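Local coordinates for putative diflavin flavoprotein A 3 (Synechocystis sp., PDB 6H0C), which probably passes electrons from NADH to oxygen, reducing it to water, and is represented here by its flavodiiron core of metallo-beta-lactamase-like and flavodoxin-like domains, at residues F27-G32 and R195-D200; I147-P150 and G156-C159; A286-N291 and I304-G309; M357-F362 and F367-D372. All blocks are in the same frame, centred on the assembly; numbering follows the deposited sequence.

Contact 1: residues F27-G32 and R195-D200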
# COMPACT_ATOMS: atom_id res chain seq x y z
N PHE A 27 -11.51 8.89 -3.27
CA PHE A 27 -10.66 10.07 -3.37
C PHE A 27 -9.31 9.75 -2.74
O PHE A 27 -9.05 10.10 -1.59
CB PHE A 27 -11.29 11.29 -2.69
CG PHE A 27 -12.54 11.77 -3.36
CD1 PHE A 27 -12.48 12.40 -4.60
CD2 PHE A 27 -13.77 11.59 -2.76
CE1 PHE A 27 -13.64 12.84 -5.24
CE2 PHE A 27 -14.94 12.03 -3.39
CZ PHE A 27 -14.87 12.66 -4.63
N GLU A 28 -8.47 9.06 -3.50
CA GLU A 28 -7.10 8.83 -3.07
C GLU A 28 -6.20 9.27 -4.21
O GLU A 28 -6.57 9.11 -5.37
CB GLU A 28 -6.88 7.38 -2.70
CG GLU A 28 -7.64 6.99 -1.45
CD GLU A 28 -7.55 5.51 -1.17
OE1 GLU A 28 -6.79 4.81 -1.87
OE2 GLU A 28 -8.24 5.05 -0.24
N ILE A 29 -5.06 9.86 -3.87
CA ILE A 29 -4.22 10.51 -4.88
C ILE A 29 -3.86 9.56 -6.03
O ILE A 29 -3.75 9.98 -7.18
CB ILE A 29 -2.92 11.09 -4.23
CG1 ILE A 29 -2.26 12.14 -5.13
CG2 ILE A 29 -1.93 10.00 -3.89
CD1 ILE A 29 -3.02 13.43 -5.19
N GLU A 30 -3.74 8.26 -5.73
CA GLU A 30 -3.28 7.32 -6.75
C GLU A 30 -4.29 7.09 -7.89
O GLU A 30 -3.91 6.61 -8.95
CB GLU A 30 -2.93 5.97 -6.11
CG GLU A 30 -4.13 5.22 -5.57
CD GLU A 30 -3.75 4.24 -4.49
OE1 GLU A 30 -3.53 3.04 -4.80
OE2 GLU A 30 -3.65 4.67 -3.32
N TYR A 31 -5.55 7.44 -7.67
CA TYR A 31 -6.56 7.35 -8.74
C TYR A 31 -6.68 8.66 -9.52
O TYR A 31 -7.63 8.86 -10.28
CB TYR A 31 -7.93 6.94 -8.16
CG TYR A 31 -7.87 5.65 -7.39
CD1 TYR A 31 -7.64 4.45 -8.04
CD2 TYR A 31 -8.02 5.63 -6.01
CE1 TYR A 31 -7.55 3.24 -7.34
CE2 TYR A 31 -7.93 4.43 -5.30
CZ TYR A 31 -7.70 3.25 -5.97
OH TYR A 31 -7.61 2.06 -5.28
N GLY A 32 -5.68 9.53 -9.36
CA GLY A 32 -5.71 10.87 -9.92
C GLY A 32 -5.87 10.99 -11.43
O GLY A 32 -6.43 11.96 -11.91
N ARG A 195 2.00 3.55 -15.04
CA ARG A 195 2.95 2.79 -14.24
C ARG A 195 3.88 3.70 -13.44
O ARG A 195 4.19 3.42 -12.28
CB ARG A 195 3.74 1.83 -15.13
CG ARG A 195 2.94 0.59 -15.51
CD ARG A 195 3.59 -0.18 -16.62
NE ARG A 195 3.03 -1.53 -16.69
CZ ARG A 195 3.21 -2.37 -17.71
NH1 ARG A 195 3.94 -1.99 -18.77
NH2 ARG A 195 2.66 -3.58 -17.67
N ARG A 196 4.31 4.81 -14.05
CA ARG A 196 5.15 5.78 -13.35
C ARG A 196 4.36 6.49 -12.24
O ARG A 196 4.87 6.69 -11.14
CB ARG A 196 5.72 6.81 -14.34
CG ARG A 196 6.55 7.93 -13.70
CD ARG A 196 7.88 7.41 -13.22
NE ARG A 196 8.40 8.16 -12.08
CZ ARG A 196 9.43 8.99 -12.12
NH1 ARG A 196 10.07 9.19 -13.27
NH2 ARG A 196 9.82 9.63 -11.03
N TYR A 197 3.12 6.87 -12.54
CA TYR A 197 2.29 7.57 -11.57
C TYR A 197 2.02 6.65 -10.38
O TYR A 197 2.03 7.08 -9.22
CB TYR A 197 0.98 8.03 -12.22
CG TYR A 197 0.13 8.89 -11.32
CD1 TYR A 197 0.52 10.19 -11.00
CD2 TYR A 197 -1.05 8.40 -10.77
CE1 TYR A 197 -0.25 10.98 -10.17
CE2 TYR A 197 -1.83 9.19 -9.94
CZ TYR A 197 -1.43 10.48 -9.64
OH TYR A 197 -2.20 11.26 -8.82
N TYR A 198 1.78 5.38 -10.69
CA TYR A 198 1.58 4.36 -9.67
C TYR A 198 2.81 4.27 -8.78
O TYR A 198 2.70 4.33 -7.55
CB TYR A 198 1.27 3.02 -10.34
CG TYR A 198 0.91 1.89 -9.38
CD1 TYR A 198 1.90 1.13 -8.76
CD2 TYR A 198 -0.43 1.58 -9.12
CE1 TYR A 198 1.57 0.10 -7.89
CE2 TYR A 198 -0.77 0.54 -8.26
CZ TYR A 198 0.23 -0.20 -7.65
OH TYR A 198 -0.11 -1.23 -6.80
N PHE A 199 3.98 4.15 -9.38
CA PHE A 199 5.22 4.12 -8.60
C PHE A 199 5.36 5.36 -7.71
O PHE A 199 5.63 5.25 -6.52
CB PHE A 199 6.44 4.00 -9.50
CG PHE A 199 7.75 4.03 -8.75
CD1 PHE A 199 8.35 5.23 -8.41
CD2 PHE A 199 8.35 2.85 -8.35
CE1 PHE A 199 9.54 5.26 -7.71
CE2 PHE A 199 9.56 2.87 -7.65
CZ PHE A 199 10.15 4.08 -7.33
N ASP A 200 5.19 6.53 -8.31
CA ASP A 200 5.35 7.79 -7.62
C ASP A 200 4.43 7.94 -6.42
O ASP A 200 4.84 8.42 -5.36
CB ASP A 200 5.13 8.96 -8.57
CG ASP A 200 6.24 9.10 -9.60
OD1 ASP A 200 7.31 8.46 -9.41
OD2 ASP A 200 6.05 9.86 -10.57
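Tyr197 reaches from its helix to the turn at Ile29 and Glu30 and meets it with its hydroxyl and one ring edge. Its OH donates a hydrogen bond to the carbonyl O of Ile29 over 2.6 Å, tilted 35° from the carbonyl plane. Ile29 O also accepts a backbone bond from Gly32 N at 2.9 Å, which arrives from the other face of the carbonyl, so the turn's own bond and the tyrosine grip one acceptor together. Beside the hydroxyl, the carbonyl O of Glu30 lies in the plane of the ring, at its edge, 3.5 Å from Tyr197 CE2. Two successive carbonyls thus line one side of the phenol. Carbon contacts at the hydroxyl are few: Ile29 CG1 stands 3.8 Å from Tyr197 OH, the two side chains crossing at nearly a right angle, and Gly32 CA is 3.7 Å from the same hydroxyl. The reach depends on chi1 of Tyr197, -174°, which sets CG opposite the backbone N and carries the ring out from the helix. In the next shell Glu30 turns its carboxylate to other partners, a salt bridge with Arg153 and a hydrogen bond with His177. Within the helix, Arg196 NE and NH2 both bond to Asp200 OD1 in a salt bridge. The contact therefore pins the loop between strands 14-21 and 37-45 to helix 189-202 of the metallo-hydrolase region, with Ile29 also touching Glu389 of helix 382-404 and Tyr198 and Phe199 packing on helix 237-253.

Contact 2: residues I147-P150 and G156-C159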
# COMPACT_ATOMS: atom_id res chain seq x y z
N ILE A 147 7.48 -14.61 -0.07
CA ILE A 147 8.45 -13.54 0.15
C ILE A 147 7.78 -12.31 0.78
O ILE A 147 7.12 -11.54 0.07
CB ILE A 147 9.12 -13.07 -1.17
CG1 ILE A 147 9.62 -14.27 -1.99
CG2 ILE A 147 10.24 -12.08 -0.86
CD1 ILE A 147 8.68 -14.72 -3.07
N PRO A 148 7.94 -12.13 2.11
CA PRO A 148 7.47 -10.89 2.75
C PRO A 148 8.12 -9.64 2.14
O PRO A 148 9.34 -9.61 1.94
CB PRO A 148 7.88 -11.08 4.22
CG PRO A 148 7.92 -12.57 4.41
CD PRO A 148 8.45 -13.10 3.09
N THR A 149 7.33 -8.63 1.82
CA THR A 149 7.88 -7.42 1.24
C THR A 149 7.25 -6.20 1.90
O THR A 149 6.53 -5.43 1.25
CB THR A 149 7.68 -7.37 -0.29
OG1 THR A 149 6.30 -7.58 -0.61
CG2 THR A 149 8.51 -8.46 -0.98
N PRO A 150 7.50 -6.02 3.19
CA PRO A 150 6.85 -4.97 3.98
C PRO A 150 7.20 -3.57 3.53
O PRO A 150 8.33 -3.30 3.12
CB PRO A 150 7.39 -5.22 5.40
CG PRO A 150 8.71 -5.88 5.18
CD PRO A 150 8.46 -6.79 4.01
N GLY A 156 1.99 -5.76 6.04
CA GLY A 156 1.80 -7.19 5.93
C GLY A 156 1.99 -7.72 4.53
O GLY A 156 1.60 -8.85 4.24
N GLN A 157 2.58 -6.91 3.66
CA GLN A 157 2.64 -7.30 2.25
C GLN A 157 3.46 -8.57 2.05
O GLN A 157 4.53 -8.74 2.64
CB GLN A 157 3.21 -6.18 1.39
CG GLN A 157 3.14 -6.47 -0.10
CD GLN A 157 3.59 -5.29 -0.92
OE1 GLN A 157 2.81 -4.38 -1.18
NE2 GLN A 157 4.85 -5.29 -1.30
N LEU A 158 2.94 -9.45 1.20
CA LEU A 158 3.51 -10.77 0.99
C LEU A 158 3.42 -11.14 -0.48
O LEU A 158 2.33 -11.20 -1.04
CB LEU A 158 2.76 -11.80 1.83
CG LEU A 158 3.25 -13.24 1.73
CD1 LEU A 158 4.60 -13.39 2.42
CD2 LEU A 158 2.22 -14.19 2.32
N CYS A 159 4.57 -11.37 -1.11
CA CYS A 159 4.59 -11.84 -2.50
C CYS A 159 4.72 -13.35 -2.53
O CYS A 159 5.21 -13.96 -1.58
CB CYS A 159 5.73 -11.19 -3.28
SG CYS A 159 5.63 -9.39 -3.47
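Ile147 and Cys159 form an antiparallel hydrogen-bonded pair, Ile147 N to Cys159 O and Cys159 N to Ile147 O both spanning 2.8 Å, and Pro148 with Leu158 is the non-hydrogen-bonded pair that follows. Beyond the strand ends the ladder gains one more rung, Thr149 N to Gln157 O at 2.9 Å and nearly straight at 169°. Pro148 has no N-H to give, but its place in a non-hydrogen-bonded pair asks for none across this ladder. Its ring lies side by side with Leu158, both pointing the same way, and Leu158 CD1 comes within 3.9 Å of Pro148 CD. This branch also rests against the peptide joining Ile147 to Pro148. Ile147 and Cys159 occupy the other face, where Cys159 SG approaches the methyl CG2 of Thr149 at 3.9 Å. The polar link between side chains runs from Gln157 NE2 to Thr149 OG1, 2.8 Å long and 171° at the hydrogen. The acceptor sits in the plane of the Gln157 amide, which helps to fix the amide's rotation. Gln157 is extended, with CG opposite the backbone N (chi1 -173°), and crosses Thr149 at a slant, CB near the Thr149 carbonyl O and CG near OG1, before its amide meets the hydroxyl. These residues carry the hairpin of strands 143-148 and 158-162, inner strands of a five-stranded mixed sheet in the metallo-hydrolase region. Helix 207-217 covers the face bearing Ile147 and Cys159, both touching Leu217, while Leu158 is joined through its backbone to Gly82.

Contact 3: residues A286-N291 and I304-G309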
# COMPACT_ATOMS: atom_id res chain seq x y z
N ALA A 286 12.91 13.80 -1.61
CA ALA A 286 12.60 12.43 -1.21
C ALA A 286 11.71 12.39 0.03
O ALA A 286 11.76 13.29 0.87
CB ALA A 286 13.90 11.65 -0.95
N VAL A 287 10.90 11.34 0.13
CA VAL A 287 10.08 11.11 1.32
C VAL A 287 10.33 9.72 1.88
O VAL A 287 10.31 8.73 1.15
CB VAL A 287 8.57 11.26 1.04
CG1 VAL A 287 7.75 10.87 2.27
CG2 VAL A 287 8.23 12.68 0.59
N THR A 288 10.58 9.67 3.19
CA THR A 288 10.64 8.42 3.93
C THR A 288 9.39 8.36 4.79
O THR A 288 9.30 8.98 5.84
CB THR A 288 11.90 8.33 4.81
OG1 THR A 288 13.06 8.23 3.97
CG2 THR A 288 11.83 7.10 5.71
N ALA A 289 8.40 7.63 4.30
CA ALA A 289 7.18 7.43 5.06
C ALA A 289 7.46 6.55 6.29
O ALA A 289 8.23 5.60 6.23
CB ALA A 289 6.12 6.80 4.18
N ILE A 290 6.82 6.89 7.40
CA ILE A 290 6.90 6.11 8.62
C ILE A 290 5.49 5.84 9.13
O ILE A 290 4.73 6.78 9.41
CB ILE A 290 7.70 6.82 9.71
CG1 ILE A 290 9.13 7.07 9.24
CG2 ILE A 290 7.64 6.03 11.01
CD1 ILE A 290 9.99 5.85 9.29
N ASN A 291 5.14 4.56 9.23
CA ASN A 291 3.89 4.14 9.85
C ASN A 291 4.15 3.99 11.34
O ASN A 291 4.82 3.05 11.77
CB ASN A 291 3.40 2.82 9.21
CG ASN A 291 2.10 2.31 9.80
OD1 ASN A 291 1.72 2.67 10.91
ND2 ASN A 291 1.41 1.45 9.06
N ILE A 304 14.73 10.46 11.06
CA ILE A 304 14.93 11.81 11.57
C ILE A 304 16.41 12.23 11.46
O ILE A 304 16.73 13.40 11.21
CB ILE A 304 14.48 11.93 13.04
CG1 ILE A 304 12.95 11.80 13.15
CG2 ILE A 304 14.93 13.26 13.64
CD1 ILE A 304 12.19 12.83 12.34
N GLY A 305 17.30 11.26 11.61
CA GLY A 305 18.72 11.49 11.47
C GLY A 305 19.17 11.91 10.08
O GLY A 305 20.19 12.59 9.93
N LYS A 306 18.42 11.53 9.04
CA LYS A 306 18.80 11.90 7.68
C LYS A 306 17.86 12.92 7.02
O LYS A 306 18.09 13.34 5.89
CB LYS A 306 18.94 10.65 6.80
CG LYS A 306 17.66 10.15 6.14
CD LYS A 306 17.92 8.85 5.36
CE LYS A 306 16.72 8.43 4.50
NZ LYS A 306 15.49 8.13 5.30
N SER A 307 16.81 13.35 7.72
CA SER A 307 15.82 14.24 7.10
C SER A 307 16.15 15.72 7.28
O SER A 307 16.81 16.11 8.24
CB SER A 307 14.42 13.96 7.64
OG SER A 307 14.33 14.24 9.04
N ALA A 308 15.66 16.53 6.35
CA ALA A 308 15.79 17.98 6.42
C ALA A 308 14.54 18.58 7.04
O ALA A 308 14.54 19.71 7.53
CB ALA A 308 16.04 18.56 5.03
N GLY A 309 13.45 17.81 6.99
CA GLY A 309 12.20 18.20 7.61
C GLY A 309 11.45 16.95 8.02
O GLY A 309 11.76 15.86 7.54
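Lys306 NZ donates a hydrogen bond to Thr288 OG1 over 2.8 Å, and this polar link is the tight spot of a contact that buries just 68 Å² in all. The ammonium approaches the hydroxyl side of the threonine: Lys306 CE is 3.7 Å from Thr288 OG1, and Lys306 NZ stands 3.6 Å from Thr288 CB. Thr288 CG2 is a little farther from Lys306 NZ, at 3.8 Å. Thr288 presents its oxygen with chi1 at -68°, beside its own backbone N and opposite the carbonyl carbon. On the lysine, a long straight run from CB to CE ends in a bend at chi4, -62°, which turns NZ in to the hydroxyl. The hydroxyl has a second partner, Asn257 on the neighbouring strand 257-262, and the lysine chain also touches that residue. Around this anchor the contact is loose. Backbones stay well apart, the nearest CA atoms being those of Thr288 and Ser307 at 8.4 Å, and Lys306 is an exposed residue on the solvent side. Deeper packing comes from the preceding turns of the helix, with Thr288 and Ile290 both resting on Ala303. Strand 286-291 is an edge strand of the five-stranded parallel sheet, ordered 2-1-3-4-5, and helix 297-306 leads from it to strand 309-313 in the beta-alpha-beta crossover of a flavodoxin-like fold.

Contact 4: residues M357-F362 and F367-D372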
# COMPACT_ATOMS: atom_id res chain seq x y z
N MET A 357 -2.39 19.37 19.83
CA MET A 357 -1.32 18.91 20.71
C MET A 357 0.02 18.92 19.98
O MET A 357 1.01 19.49 20.46
CB MET A 357 -1.64 17.52 21.25
CG MET A 357 -0.64 16.99 22.28
SD MET A 357 0.81 16.20 21.54
CE MET A 357 0.09 14.77 20.73
N LEU A 358 0.06 18.29 18.81
CA LEU A 358 1.28 18.23 18.02
C LEU A 358 1.79 19.61 17.59
O LEU A 358 2.99 19.91 17.70
CB LEU A 358 1.06 17.35 16.78
CG LEU A 358 0.92 15.85 17.04
CD1 LEU A 358 0.56 15.14 15.75
CD2 LEU A 358 2.21 15.28 17.63
N GLU A 359 0.89 20.46 17.11
CA GLU A 359 1.29 21.79 16.67
C GLU A 359 1.94 22.55 17.83
O GLU A 359 3.01 23.15 17.68
CB GLU A 359 0.07 22.55 16.14
CG GLU A 359 0.35 23.99 15.69
CD GLU A 359 -0.85 24.63 15.03
OE1 GLU A 359 -1.94 24.63 15.64
OE2 GLU A 359 -0.71 25.13 13.89
N ASN A 360 1.30 22.49 18.99
CA ASN A 360 1.79 23.16 20.19
C ASN A 360 3.13 22.65 20.67
O ASN A 360 3.99 23.44 21.06
CB ASN A 360 0.78 23.01 21.32
CG ASN A 360 -0.39 23.93 21.17
OD1 ASN A 360 -0.27 25.00 20.57
ND2 ASN A 360 -1.53 23.53 21.70
N LYS A 361 3.29 21.33 20.67
CA LYS A 361 4.53 20.73 21.16
C LYS A 361 5.70 21.09 20.25
O LYS A 361 6.79 21.41 20.72
CB LYS A 361 4.38 19.21 21.29
CG LYS A 361 3.93 18.77 22.67
CD LYS A 361 2.76 19.61 23.15
CE LYS A 361 2.43 19.37 24.61
NZ LYS A 361 1.13 20.01 24.97
N PHE A 362 5.47 21.07 18.94
CA PHE A 362 6.53 21.41 18.00
C PHE A 362 6.83 22.91 18.04
O PHE A 362 8.00 23.32 17.97
CB PHE A 362 6.16 20.95 16.59
CG PHE A 362 6.23 19.46 16.42
CD1 PHE A 362 7.34 18.75 16.88
CD2 PHE A 362 5.20 18.75 15.81
CE1 PHE A 362 7.41 17.37 16.74
CE2 PHE A 362 5.27 17.37 15.67
CZ PHE A 362 6.37 16.68 16.14
N PHE A 367 10.50 24.64 16.62
CA PHE A 367 10.54 24.35 15.19
C PHE A 367 9.79 25.39 14.38
O PHE A 367 8.81 25.97 14.86
CB PHE A 367 9.96 22.96 14.90
CG PHE A 367 10.74 21.85 15.53
CD1 PHE A 367 11.84 21.31 14.89
CD2 PHE A 367 10.38 21.35 16.77
CE1 PHE A 367 12.56 20.30 15.47
CE2 PHE A 367 11.09 20.34 17.35
CZ PHE A 367 12.19 19.81 16.70
N SER A 368 10.26 25.63 13.17
CA SER A 368 9.52 26.46 12.22
C SER A 368 8.66 25.55 11.35
O SER A 368 9.00 24.39 11.10
CB SER A 368 10.47 27.28 11.36
OG SER A 368 11.31 28.08 12.18
N PHE A 369 7.53 26.08 10.89
CA PHE A 369 6.60 25.25 10.16
C PHE A 369 6.71 25.46 8.64
O PHE A 369 6.93 26.57 8.18
CB PHE A 369 5.18 25.53 10.66
CG PHE A 369 4.96 25.06 12.08
CD1 PHE A 369 4.40 23.80 12.33
CD2 PHE A 369 5.31 25.85 13.16
CE1 PHE A 369 4.20 23.35 13.63
CE2 PHE A 369 5.10 25.41 14.46
CZ PHE A 369 4.55 24.16 14.69
N GLY A 370 6.59 24.37 7.88
CA GLY A 370 6.77 24.41 6.44
C GLY A 370 5.49 24.62 5.65
O GLY A 370 5.53 24.94 4.46
N PHE A 371 4.36 24.40 6.30
CA PHE A 371 3.07 24.82 5.77
C PHE A 371 2.15 25.04 6.95
O PHE A 371 2.44 24.59 8.06
CB PHE A 371 2.47 23.80 4.78
CG PHE A 371 2.41 22.38 5.29
CD1 PHE A 371 3.14 21.38 4.67
CD2 PHE A 371 1.60 22.04 6.36
CE1 PHE A 371 3.08 20.07 5.12
CE2 PHE A 371 1.53 20.73 6.82
CZ PHE A 371 2.27 19.75 6.20
N ASP A 372 1.05 25.74 6.73
CA ASP A 372 0.08 25.94 7.79
C ASP A 372 -0.56 24.60 8.16
O ASP A 372 -0.91 23.81 7.28
CB ASP A 372 -0.99 26.95 7.36
CG ASP A 372 -0.42 28.34 7.14
OD1 ASP A 372 0.47 28.74 7.92
OD2 ASP A 372 -0.85 29.03 6.18
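Phe362, on the last turns of its helix, meets both Phe367 and Phe369 of the segment that returns after it. With Phe367 it makes an offset edge-to-face pair: the edge of Phe362 is directed at the face of Phe367, ring centres 5.9 Å apart and planes at 87°. Phe362 CD1 and Phe367 CD2 are the closest carbons of the two rings, at 4.0 Å. The backbones tie the same residues together, Phe367 N donating to Phe362 O over 3.1 Å at 166°. Phe362 O also lies in the plane of the Phe367 ring, at its edge, 3.3 Å from Phe367 CD2, so one oxygen meets both the amide and the ring of Phe367. Helix 353-364 here turns back into strand 368-377, completing a beta-alpha-beta unit with strand 341-348 at the edge of the flavodoxin-like parallel sheet. Phe310, on strand 309-313, meets both rings edge-to-face, and Leu329 and Leu333 of helix 323-335 touch Phe362 and Phe367 respectively. Phe369 lies farther along the strand and uses its far end. Its chi1 of -68° sets CG opposite the carbonyl carbon, and the ring brings Phe369 CZ to 3.5 Å from Glu359 O, which sits at the ring's edge near its plane. Phe369 CZ is also 4.1 Å from Phe362 CB. Glu359 CG is 4.3 Å from Phe369 CZ, and the side chain carries its carboxylate on to Thr373 and to a salt bridge with Arg375.

In the fold
From the N terminus the chain first passes 27-32, which waits 163 residues for its partner on helix 189-202. Contact 1 thereby closes a long loop around much of the metallo-beta-lactamase-like domain. Nested within it, contact 2 closes a short hairpin in one of that domain's two sheets; the centres of contacts 1 and 2 are about 21 Å apart, on opposite sides of the chain's centre. Contacts 3 and 4 follow in series in the flavodoxin-like domain. Each closes a short connection, and they involve the two outermost strands of its parallel sheet, 286-291 and 368-377, with centres about 16 Å apart. None of the four loops cross.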